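Local structure of putative NADPH:quinone oxidoreductase (Ralstonia eutropha, 3IUP) at residues S47-L52 / N361-G366. The protein binds NADPH and probably uses it to reduce quinones, as a putative oxidoreductase of the medium-chain dehydrogenase/reductase type. Numbering follows the deposited sequence.
Sequences SDLGLL and NKRATG. With NDP (NADPH dihydro-nicotinamide-adenine-dinucleotide phosphate), chain C.
Asn361 OD1 accepts a hydrogen bond of 3.1 Å from Arg363 NH2 and a weak one of 3.3 Å from Arg363 NE, while Leu49 CD1 lies against the same oxygen at 3.7 Å. Arg363 NE also reaches Asn361 O, at 2.9 Å, from above the carbonyl plane. Arg363 thus grips Asn361 side-on through NE and NH2, with both acceptors close to the guanidinium plane, which fixes the rotation of that group. Leu49 CD1 sits over one face of this group, 3.6 Å above the plane and displaced toward the rim, and Leu49 CB approaches Arg363 NH2 at 3.5 Å; no hydrogen bond joins the two segments. The arginine chain bends at chi2 (98°), folding NE back toward the carbonyl of Asn361. Leu49 also packs on Tyr360, in helix 354-360. Arg363, with positive phi, is the first residue past that helix to leave helical geometry, and the chain then runs on to the cofactor. There Thr365 N donates a nearly straight bond (170°) to NDP O1X on the 2'-phosphate, at 2.9 Å, and Thr365 OG1 accepts one from the ribose hydroxyl NDP O3B at 2.6 Å. Lys368, Lys205 and Arg204 also bind the cofactor. The contact thus joins helix 46-53, within the GroES-like family region, to a loop of the NADPH pocket, whose Thr365 N bond to the 2'-phosphate is the kind of contact expected of an NADP(H)-binding site.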
loop_
_atom_site.group_PDB
_atom_site.type_symbol
_atom_site.label_atom_id
_atom_site.label_comp_id
_atom_site.label_asym_id
_atom_site.label_seq_id
_atom_site.Cartn_x
_atom_site.Cartn_y
_atom_site.Cartn_z
ATOM N N SER A 47 0.846 -1.614 -21.942
ATOM C CA SER A 47 1.609 -0.373 -21.742
ATOM C C SER A 47 1.646 0.459 -23.010
ATOM O O SER A 47 1.506 1.664 -22.966
ATOM C CB SER A 47 3.034 -0.670 -21.297
ATOM O OG SER A 47 3.517 -1.833 -21.992
ATOM N N ASP A 48 1.764 -0.208 -24.163
ATOM C CA ASP A 48 1.794 0.508 -25.449
ATOM C C ASP A 48 0.450 1.111 -25.796
ATOM O O ASP A 48 0.376 2.211 -26.291
ATOM C CB ASP A 48 2.237 -0.424 -26.578
ATOM C CG ASP A 48 3.627 -1.055 -26.312
ATOM O OD1 ASP A 48 4.588 -0.240 -26.062
ATOM O OD2 ASP A 48 3.725 -2.325 -26.324
ATOM N N LEU A 49 -0.630 0.369 -25.513
ATOM C CA LEU A 49 -1.965 0.806 -25.858
ATOM C C LEU A 49 -2.285 2.071 -25.049
ATOM O O LEU A 49 -2.993 2.958 -25.531
ATOM C CB LEU A 49 -2.960 -0.325 -25.538
ATOM C CG LEU A 49 -2.743 -1.606 -26.317
ATOM C CD1 LEU A 49 -3.771 -2.668 -25.845
ATOM C CD2 LEU A 49 -2.839 -1.419 -27.760
ATOM N N GLY A 50 -1.757 2.145 -23.838
ATOM C CA GLY A 50 -1.955 3.314 -22.965
ATOM C C GLY A 50 -1.411 4.566 -23.631
ATOM O O GLY A 50 -2.060 5.613 -23.701
ATOM N N LEU A 51 -0.237 4.436 -24.204
ATOM C CA LEU A 51 0.382 5.585 -24.891
ATOM C C LEU A 51 -0.269 5.847 -26.231
ATOM O O LEU A 51 -0.542 6.996 -26.612
ATOM C CB LEU A 51 1.881 5.335 -25.041
ATOM C CG LEU A 51 2.655 6.486 -25.659
ATOM C CD1 LEU A 51 2.528 7.778 -24.794
ATOM C CD2 LEU A 51 4.127 6.035 -25.850
ATOM N N LEU A 52 -0.576 4.782 -26.943
ATOM C CA LEU A 52 -1.154 4.885 -28.260
ATOM C C LEU A 52 -2.474 5.689 -28.269
ATOM O O LEU A 52 -2.673 6.592 -29.088
ATOM C CB LEU A 52 -1.349 3.479 -28.816
ATOM C CG LEU A 52 -1.892 3.303 -30.220
ATOM C CD1 LEU A 52 -0.956 3.995 -31.285
ATOM C CD2 LEU A 52 -2.057 1.757 -30.474
ATOM N N ASN A 361 -7.435 -3.959 -28.691
ATOM C CA ASN A 361 -7.662 -3.104 -27.550
ATOM C C ASN A 361 -8.497 -3.769 -26.421
ATOM O O ASN A 361 -8.628 -3.173 -25.350
ATOM C CB ASN A 361 -8.213 -1.735 -27.988
ATOM C CG ASN A 361 -7.919 -0.654 -26.962
ATOM O OD1 ASN A 361 -6.907 -0.717 -26.257
ATOM N ND2 ASN A 361 -8.819 0.289 -26.819
ATOM N N LYS A 362 -8.960 -5.022 -26.607
ATOM C CA LYS A 362 -9.676 -5.728 -25.523
ATOM C C LYS A 362 -8.714 -6.245 -24.468
ATOM O O LYS A 362 -9.145 -6.550 -23.351
ATOM C CB LYS A 362 -10.460 -6.922 -26.030
ATOM C CG LYS A 362 -11.496 -6.661 -27.112
ATOM C CD LYS A 362 -12.125 -8.005 -27.505
ATOM N N ARG A 363 -7.420 -6.370 -24.794
ATOM C CA ARG A 363 -6.452 -7.073 -23.906
ATOM C C ARG A 363 -7.053 -8.428 -23.425
ATOM O O ARG A 363 -6.951 -8.813 -22.245
ATOM C CB ARG A 363 -6.009 -6.196 -22.704
ATOM C CG ARG A 363 -5.610 -4.750 -23.111
ATOM C CD ARG A 363 -6.790 -3.803 -22.869
ATOM N NE ARG A 363 -6.606 -2.466 -23.434
ATOM C CZ ARG A 363 -5.894 -1.503 -22.852
ATOM N NH1 ARG A 363 -5.265 -1.734 -21.696
ATOM N NH2 ARG A 363 -5.781 -0.318 -23.437
ATOM N N ALA A 364 -7.643 -9.121 -24.383
ATOM C CA ALA A 364 -8.285 -10.433 -24.158
ATOM C C ALA A 364 -7.240 -11.545 -24.211
ATOM O O ALA A 364 -6.251 -11.450 -24.965
ATOM C CB ALA A 364 -9.359 -10.634 -25.235
ATOM N N THR A 365 -7.426 -12.590 -23.386
ATOM C CA THR A 365 -6.552 -13.768 -23.384
ATOM C C THR A 365 -6.296 -14.363 -24.749
ATOM O O THR A 365 -7.241 -14.621 -25.510
ATOM C CB THR A 365 -7.183 -14.924 -22.495
ATOM O OG1 THR A 365 -7.512 -14.386 -21.221
ATOM C CG2 THR A 365 -6.237 -16.199 -22.354
ATOM N N GLY A 366 -5.014 -14.576 -25.077
ATOM C CA GLY A 366 -4.649 -15.180 -26.373
ATOM C C GLY A 366 -4.965 -14.344 -27.608
ATOM O O GLY A 366 -5.029 -14.877 -28.746
HETATM P PA NDP C . -2.244 -10.122 -22.235
HETATM O O1A NDP C . -1.513 -11.259 -22.754
HETATM O O2A NDP C . -2.894 -9.188 -23.181
HETATM O O5B NDP C . -3.394 -10.787 -21.247
HETATM C C5B NDP C . -4.214 -9.869 -20.516
HETATM C C4B NDP C . -5.044 -10.648 -19.541
HETATM O O4B NDP C . -5.787 -9.695 -18.838
HETATM C C3B NDP C . -6.020 -11.624 -20.219
HETATM O O3B NDP C . -6.029 -12.924 -19.668
HETATM C C2B NDP C . -7.401 -10.983 -19.956
HETATM O O2B NDP C . -8.453 -11.923 -19.745
HETATM C C1B NDP C . -7.118 -10.202 -18.680
HETATM N N9A NDP C . -8.003 -9.045 -18.495
HETATM C C8A NDP C . -8.238 -8.065 -19.438
HETATM N N7A NDP C . -9.030 -7.125 -18.893
HETATM C C5A NDP C . -9.305 -7.480 -17.586
HETATM C C6A NDP C . -10.066 -6.908 -16.547
HETATM N N6A NDP C . -10.813 -5.800 -16.696
HETATM N N1A NDP C . -10.119 -7.548 -15.326
HETATM C C2A NDP C . -9.484 -8.732 -15.114
HETATM N N3A NDP C . -8.740 -9.286 -16.130
HETATM C C4A NDP C . -8.652 -8.680 -17.338
HETATM O O3 NDP C . -1.397 -9.157 -21.254
HETATM P PN NDP C . 0.142 -9.210 -20.995
HETATM O O1N NDP C . 0.628 -10.505 -20.587
HETATM O O2N NDP C . 0.916 -8.538 -22.095
HETATM O O5D NDP C . 0.226 -8.219 -19.704
HETATM C C5D NDP C . -0.262 -8.682 -18.435
HETATM C C4D NDP C . -0.331 -7.514 -17.457
HETATM O O4D NDP C . 1.021 -7.250 -17.029
HETATM C C3D NDP C . -0.914 -6.197 -18.010
HETATM O O3D NDP C . -1.704 -5.536 -17.042
HETATM C C2D NDP C . 0.347 -5.386 -18.262
HETATM O O2D NDP C . 0.175 -3.978 -18.302
HETATM C C1D NDP C . 1.172 -5.831 -17.052
HETATM N N1N NDP C . 2.606 -5.477 -17.149
HETATM C C2N NDP C . 3.052 -4.546 -16.271
HETATM C C3N NDP C . 4.356 -4.125 -16.278
HETATM C C7N NDP C . 4.867 -3.187 -15.202
HETATM O O7N NDP C . 6.168 -2.718 -15.364
HETATM N N7N NDP C . 4.148 -2.774 -14.150
HETATM C C4N NDP C . 5.361 -4.881 -17.057
HETATM C C5N NDP C . 4.769 -5.911 -17.987
HETATM C C6N NDP C . 3.405 -6.174 -17.988
HETATM P P2B NDP C . -9.887 -11.786 -20.537
HETATM O O1X NDP C . -9.802 -12.709 -21.761
HETATM O O2X NDP C . -10.192 -10.352 -20.960
HETATM O O3X NDP C . -10.915 -12.285 -19.509
#